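PDB 7KFL: myosin-17 from Arabidopsis thaliana, which probably binds cargo or cargo adaptors through its C-terminal globular tail, so that this plant class XI myosin can carry them along actin filaments. Local coordinates for residues Lys165-Gly168 against Met169-Asn173; Glu6-Gln9 against Glu10-Leu14. One frame throughout, in Å; residues are numbered along the deposited sequence.

Both contacts are short runs of one alpha-helix, joining residues about one turn apart: contact 1 on helix 150-186, contact 2 on helix 4-20, with nearest atoms about 18 Å apart. Contact 1 is core, its centre about 8 Å from the centre of the chain; its isoleucines and tyrosine pack against neighbouring helices, and its glycine lies under an arginine of the same helix. Contact 2, its centre about 38 Å from that of the chain, is a largely exposed run of Glu, Lys, Gln, Asn and Asp. The backbone bonding is alike, and both touch helix 53-65: contact 1 through apolar Ile-166 and Met-169, contact 2 through Gln-12 and a salt bridge from Asp-13.

Contact 1. Residues Lys165-Gly168 against Met169-Asn173; sequences KIYG and MIRDN
Ile-166 and Ile-170 stand one turn apart on the long alpha-helix 150-186 of the globular tail, and their branches meet where Ile-166 CG2 lies 4.2 Å from Ile-170 CD1. Their apolar, branched bulk suits a buried helix face: both pack on Leu-74 of helix 71-89, and Ile-166 also touches helix 53-65. Backbone hydrogen bonds join the same turns, among them Ile-170 N to Ile-166 O and Asp-172 N to Gly-168 O, the latter 2.9 Å long. A second packed face belongs to Tyr-167 and Arg-171. Arg-171 NH1 comes to the edge of the tyrosine ring, 3.9 Å from Tyr-167 CE1, with ring and guanidinium planes 75° apart, so this is no flat stack. A bend at chi3 (67°) turns the guanidinium back along the helix, one face over Gly-168 CA, which is 4.1 Å from Arg-171 NH2. Gln-245 OE1 of helix 236-260 takes a hydrogen bond from NH1.

The more open side is carried by Lys-165 and Met-169. The lysine's aliphatic stem crosses the thioether, where Met-169 SD, not the methyl, lies 3.7 Å from Lys-165 CG; the ammonium makes a weak, long ion pair with Glu-66. Exposed Asp-172 offers Arg-171 an opposite charge in a salt bridge, Arg-171 NE reaching Asp-172 OD1 at 3.1 Å from above the carboxylate plane.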
ATOM      1  N   LYS A 165      -1.611  -3.651  11.249  1.00 49.93           N
ATOM      2  CA  LYS A 165      -0.151  -3.734  11.530  1.00 50.29           C
ATOM      3  C   LYS A 165       0.546  -4.548  10.433  1.00 50.10           C
ATOM      4  O   LYS A 165       1.586  -4.087   9.920  1.00 51.08           O
ATOM      5  CB  LYS A 165       0.100  -4.368  12.900  1.00 51.14           C
ATOM      6  CG  LYS A 165       1.562  -4.615  13.243  1.00 51.54           C
ATOM      7  CD  LYS A 165       1.781  -4.940  14.703  1.00 52.85           C
ATOM      8  CE  LYS A 165       3.175  -5.453  14.996  1.00 53.70           C
ATOM      9  NZ  LYS A 165       4.198  -4.397  14.823  1.00 54.01           N
ATOM     10  N   ILE A 166       0.001  -5.722  10.108  1.00 49.33           N
ATOM     11  CA  ILE A 166       0.557  -6.650   9.081  1.00 49.17           C
ATOM     12  C   ILE A 166       0.541  -5.937   7.722  1.00 49.14           C
ATOM     13  O   ILE A 166       1.615  -5.838   7.100  1.00 49.14           O
ATOM     14  CB  ILE A 166      -0.206  -7.993   9.080  1.00 48.39           C
ATOM     15  CG1 ILE A 166       0.144  -8.821  10.321  1.00 48.38           C
ATOM     16  CG2 ILE A 166       0.046  -8.775   7.799  1.00 48.15           C
ATOM     17  CD1 ILE A 166      -0.864  -9.899  10.653  1.00 48.62           C
ATOM     18  N   TYR A 167      -0.622  -5.432   7.294  1.00 49.01           N
ATOM     19  CA  TYR A 167      -0.787  -4.617   6.060  1.00 48.63           C
ATOM     20  C   TYR A 167       0.298  -3.534   6.013  1.00 49.04           C
ATOM     21  O   TYR A 167       0.957  -3.384   4.969  1.00 49.67           O
ATOM     22  CB  TYR A 167      -2.168  -3.961   6.004  1.00 48.17           C
ATOM     23  CG  TYR A 167      -2.309  -2.919   4.924  1.00 47.96           C
ATOM     24  CD1 TYR A 167      -1.954  -1.598   5.149  1.00 47.68           C
ATOM     25  CD2 TYR A 167      -2.787  -3.254   3.668  1.00 48.41           C
ATOM     26  CE1 TYR A 167      -2.078  -0.637   4.159  1.00 47.74           C
ATOM     27  CE2 TYR A 167      -2.922  -2.303   2.668  1.00 48.35           C
ATOM     28  CZ  TYR A 167      -2.563  -0.990   2.912  1.00 47.83           C
ATOM     29  OH  TYR A 167      -2.687  -0.060   1.922  1.00 47.82           O
ATOM     30  N   GLY A 168       0.449  -2.794   7.116  1.00 49.23           N
ATOM     31  CA  GLY A 168       1.425  -1.699   7.264  1.00 49.36           C
ATOM     32  C   GLY A 168       2.854  -2.174   7.066  1.00 49.64           C
ATOM     33  O   GLY A 168       3.626  -1.436   6.434  1.00 50.17           O
ATOM     34  N   MET A 169       3.194  -3.363   7.580  1.00 50.22           N
ATOM     35  CA  MET A 169       4.575  -3.926   7.565  1.00 50.85           C
ATOM     36  C   MET A 169       4.938  -4.404   6.154  1.00 50.11           C
ATOM     37  O   MET A 169       6.083  -4.151   5.732  1.00 50.15           O
ATOM     38  CB  MET A 169       4.712  -5.084   8.559  1.00 51.95           C
ATOM     39  CG  MET A 169       4.924  -4.612   9.984  1.00 52.58           C
ATOM     40  SD  MET A 169       4.414  -5.836  11.211  1.00 53.76           S
ATOM     41  CE  MET A 169       5.885  -6.857  11.292  1.00 53.56           C
ATOM     42  N   ILE A 170       4.011  -5.070   5.458  1.00 49.03           N
ATOM     43  CA  ILE A 170       4.182  -5.491   4.034  1.00 49.00           C
ATOM     44  C   ILE A 170       4.476  -4.235   3.201  1.00 48.04           C
ATOM     45  O   ILE A 170       5.520  -4.209   2.515  1.00 47.89           O
ATOM     46  CB  ILE A 170       2.948  -6.263   3.515  1.00 49.45           C
ATOM     47  CG1 ILE A 170       2.841  -7.649   4.159  1.00 50.29           C
ATOM     48  CG2 ILE A 170       2.959  -6.359   1.995  1.00 49.65           C
ATOM     49  CD1 ILE A 170       1.520  -8.353   3.914  1.00 50.50           C
ATOM     50  N   ARG A 171       3.593  -3.237   3.279  1.00 47.01           N
ATOM     51  CA  ARG A 171       3.695  -1.953   2.533  1.00 47.07           C
ATOM     52  C   ARG A 171       5.030  -1.269   2.851  1.00 46.91           C
ATOM     53  O   ARG A 171       5.728  -0.876   1.903  1.00 46.84           O
ATOM     54  CB  ARG A 171       2.515  -1.040   2.884  1.00 46.63           C
ATOM     55  CG  ARG A 171       2.605   0.364   2.301  1.00 46.66           C
ATOM     56  CD  ARG A 171       1.652   1.314   2.997  1.00 46.84           C
ATOM     57  NE  ARG A 171       2.040   1.546   4.382  1.00 46.60           N
ATOM     58  CZ  ARG A 171       1.282   2.135   5.301  1.00 46.48           C
ATOM     59  NH1 ARG A 171       0.069   2.570   4.997  1.00 46.35           N
ATOM     60  NH2 ARG A 171       1.745   2.286   6.529  1.00 46.83           N
ATOM     61  N   ASP A 172       5.363  -1.123   4.135  1.00 47.59           N
ATOM     62  CA  ASP A 172       6.577  -0.397   4.600  1.00 48.88           C
ATOM     63  C   ASP A 172       7.829  -1.191   4.189  1.00 48.69           C
ATOM     64  O   ASP A 172       8.811  -0.548   3.778  1.00 48.68           O
ATOM     65  CB  ASP A 172       6.485  -0.073   6.098  1.00 50.17           C
ATOM     66  CG  ASP A 172       5.460   1.005   6.448  1.00 51.11           C
ATOM     67  OD1 ASP A 172       4.892   1.620   5.514  1.00 51.36           O
ATOM     68  OD2 ASP A 172       5.228   1.225   7.656  1.00 51.57           O
ATOM     69  N   ASN A 173       7.793  -2.529   4.255  1.00 49.01           N
ATOM     70  CA  ASN A 173       8.900  -3.418   3.797  1.00 49.48           C
ATOM     71  C   ASN A 173       9.189  -3.174   2.309  1.00 49.30           C
ATOM     72  O   ASN A 173      10.382  -3.118   1.940  1.00 48.14           O
ATOM     73  CB  ASN A 173       8.598  -4.904   4.020  1.00 49.86           C
ATOM     74  CG  ASN A 173       8.819  -5.368   5.444  1.00 50.49           C
ATOM     75  OD1 ASN A 173       9.219  -4.592   6.308  1.00 51.25           O
ATOM     76  ND2 ASN A 173       8.552  -6.639   5.701  1.00 50.99           N
TER

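Contact 2. Residues Glu6-Gln9 against Glu10-Leu14; sequences EKQQ and ENQDL
Glu-6 to Gln-9 accept successive i to i+4 backbone hydrogen bonds from Glu-10 to Asp-13, the last of them spanning 2.8 Å from Asp-13 N to Gln-9 O. Gln-9 and Asp-13 then run side by side, pointing the same way, with the amide and carboxylate planes 40° apart. The touching atom of the glutamine is its methylene: Gln-9 CG lies 3.5 Å from Asp-13 OD2, whereas NE2 stays 3.8 Å from that oxygen. With CG anti to the backbone N (chi1 172°) and the chain extended beyond it, Gln-9 carries its amide out alongside the carboxylate. Asp-13 has its stronger partner in Arg-56 of helix 53-65, which meets OD1 in a salt bridge.

These residues form an ordinary run of alpha-helix 4-20, far from the centre of the chain, and their polar character suits a mostly exposed surface. Lys-7 and Asn-11 make a looser pair, their chains crossing at an angle, with Lys-7 CE 4.0 Å from Asn-11 ND2. The compact asparagine keeps close to the helix: its CG is 3.1 Å from Lys-7 O. Gln-12 occupies the side nearer the protein, touching Val-53 and Arg-56. Its chain lies along the preceding turn, where Gln-12 CG comes to 3.2 Å from Gln-8 O, and Gln-12 CD and NE2 follow at 3.4 and 3.6 Å from the same oxygen.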
ATOM      1  N   GLU A   6      -8.127 -27.639  32.659  1.00 98.01           N
ATOM      2  CA  GLU A   6      -6.996 -28.460  32.147  1.00 97.94           C
ATOM      3  C   GLU A   6      -7.307 -28.935  30.723  1.00 96.20           C
ATOM      4  O   GLU A   6      -6.378 -28.928  29.890  1.00 96.32           O
ATOM      5  CB  GLU A   6      -6.722 -29.643  33.078  1.00 99.79           C
ATOM      6  CG  GLU A   6      -6.187 -29.226  34.435  1.00101.07           C
ATOM      7  CD  GLU A   6      -5.515 -30.342  35.216  1.00102.54           C
ATOM      8  OE1 GLU A   6      -6.233 -31.258  35.669  1.00103.64           O
ATOM      9  OE2 GLU A   6      -4.275 -30.302  35.357  1.00103.04           O
ATOM     10  N   LYS A   7      -8.559 -29.331  30.455  1.00 94.48           N
ATOM     11  CA  LYS A   7      -9.008 -29.799  29.113  1.00 93.82           C
ATOM     12  C   LYS A   7      -9.060 -28.591  28.165  1.00 91.43           C
ATOM     13  O   LYS A   7      -8.762 -28.774  26.967  1.00 90.65           O
ATOM     14  CB  LYS A   7     -10.343 -30.553  29.199  1.00 95.08           C
ATOM     15  CG  LYS A   7     -11.536 -29.906  28.501  1.00 96.09           C
ATOM     16  CD  LYS A   7     -12.689 -30.862  28.247  1.00 96.98           C
ATOM     17  CE  LYS A   7     -12.812 -31.291  26.797  1.00 97.42           C
ATOM     18  NZ  LYS A   7     -11.713 -32.192  26.379  1.00 98.02           N
ATOM     19  N   GLN A   8      -9.410 -27.405  28.682  1.00 89.12           N
ATOM     20  CA  GLN A   8      -9.475 -26.138  27.902  1.00 86.35           C
ATOM     21  C   GLN A   8      -8.056 -25.680  27.537  1.00 84.12           C
ATOM     22  O   GLN A   8      -7.871 -25.257  26.381  1.00 82.49           O
ATOM     23  CB  GLN A   8     -10.243 -25.052  28.662  1.00 86.19           C
ATOM     24  CG  GLN A   8     -11.754 -25.172  28.517  1.00 86.67           C
ATOM     25  CD  GLN A   8     -12.493 -23.978  29.074  1.00 87.78           C
ATOM     26  OE1 GLN A   8     -12.103 -22.829  28.867  1.00 88.34           O
ATOM     27  NE2 GLN A   8     -13.583 -24.237  29.780  1.00 88.20           N
ATOM     28  N   GLN A   9      -7.096 -25.759  28.467  1.00 82.59           N
ATOM     29  CA  GLN A   9      -5.672 -25.411  28.199  1.00 81.70           C
ATOM     30  C   GLN A   9      -5.093 -26.401  27.179  1.00 81.01           C
ATOM     31  O   GLN A   9      -4.381 -25.944  26.265  1.00 79.36           O
ATOM     32  CB  GLN A   9      -4.819 -25.398  29.471  1.00 82.28           C
ATOM     33  CG  GLN A   9      -3.330 -25.238  29.174  1.00 83.01           C
ATOM     34  CD  GLN A   9      -2.484 -24.850  30.363  1.00 83.73           C
ATOM     35  OE1 GLN A   9      -2.972 -24.671  31.477  1.00 83.62           O
ATOM     36  NE2 GLN A   9      -1.188 -24.720  30.126  1.00 83.74           N
ATOM     37  N   GLU A  10      -5.376 -27.699  27.342  1.00 81.53           N
ATOM     38  CA  GLU A  10      -4.933 -28.778  26.416  1.00 81.27           C
ATOM     39  C   GLU A  10      -5.426 -28.456  25.000  1.00 78.89           C
ATOM     40  O   GLU A  10      -4.611 -28.547  24.062  1.00 78.45           O
ATOM     41  CB  GLU A  10      -5.430 -30.152  26.882  1.00 82.88           C
ATOM     42  CG  GLU A  10      -5.609 -31.158  25.752  1.00 84.30           C
ATOM     43  CD  GLU A  10      -5.941 -32.577  26.185  1.00 85.52           C
ATOM     44  OE1 GLU A  10      -6.942 -32.757  26.910  1.00 85.41           O
ATOM     45  OE2 GLU A  10      -5.203 -33.503  25.788  1.00 86.62           O
ATOM     46  N   ASN A  11      -6.709 -28.101  24.865  1.00 76.91           N
ATOM     47  CA  ASN A  11      -7.378 -27.786  23.572  1.00 75.55           C
ATOM     48  C   ASN A  11      -6.734 -26.548  22.934  1.00 73.58           C
ATOM     49  O   ASN A  11      -6.523 -26.562  21.709  1.00 72.28           O
ATOM     50  CB  ASN A  11      -8.885 -27.579  23.747  1.00 75.61           C
ATOM     51  CG  ASN A  11      -9.645 -28.873  23.953  1.00 75.94           C
ATOM     52  OD1 ASN A  11      -9.091 -29.958  23.792  1.00 75.82           O
ATOM     53  ND2 ASN A  11     -10.916 -28.768  24.305  1.00 75.95           N
ATOM     54  N   GLN A  12      -6.452 -25.517  23.736  1.00 72.81           N
ATOM     55  CA  GLN A  12      -5.815 -24.249  23.285  1.00 71.64           C
ATOM     56  C   GLN A  12      -4.366 -24.531  22.869  1.00 71.35           C
ATOM     57  O   GLN A  12      -3.955 -24.014  21.813  1.00 71.49           O
ATOM     58  CB  GLN A  12      -5.907 -23.186  24.382  1.00 71.26           C
ATOM     59  CG  GLN A  12      -7.326 -22.679  24.607  1.00 70.74           C
ATOM     60  CD  GLN A  12      -7.482 -21.890  25.884  1.00 70.25           C
ATOM     61  OE1 GLN A  12      -6.515 -21.386  26.452  1.00 69.77           O
ATOM     62  NE2 GLN A  12      -8.717 -21.771  26.346  1.00 70.33           N
ATOM     63  N   ASP A  13      -3.636 -25.327  23.661  1.00 71.43           N
ATOM     64  CA  ASP A  13      -2.251 -25.788  23.360  1.00 71.90           C
ATOM     65  C   ASP A  13      -2.228 -26.507  22.005  1.00 70.58           C
ATOM     66  O   ASP A  13      -1.234 -26.352  21.271  1.00 70.24           O
ATOM     67  CB  ASP A  13      -1.698 -26.703  24.460  1.00 73.61           C
ATOM     68  CG  ASP A  13      -0.893 -25.988  25.534  1.00 74.84           C
ATOM     69  OD1 ASP A  13      -0.060 -25.131  25.173  1.00 75.28           O
ATOM     70  OD2 ASP A  13      -1.100 -26.298  26.723  1.00 76.58           O
ATOM     71  N   LEU A  14      -3.286 -27.264  21.697  1.00 69.72           N
ATOM     72  CA  LEU A  14      -3.437 -28.040  20.436  1.00 69.31           C
ATOM     73  C   LEU A  14      -3.589 -27.085  19.243  1.00 67.45           C
ATOM     74  O   LEU A  14      -2.844 -27.260  18.263  1.00 68.26           O
ATOM     75  CB  LEU A  14      -4.648 -28.973  20.553  1.00 70.26           C
ATOM     76  CG  LEU A  14      -4.342 -30.469  20.636  1.00 71.91           C
ATOM     77  CD1 LEU A  14      -3.723 -30.973  19.341  1.00 72.45           C
ATOM     78  CD2 LEU A  14      -3.445 -30.787  21.825  1.00 72.77           C
TER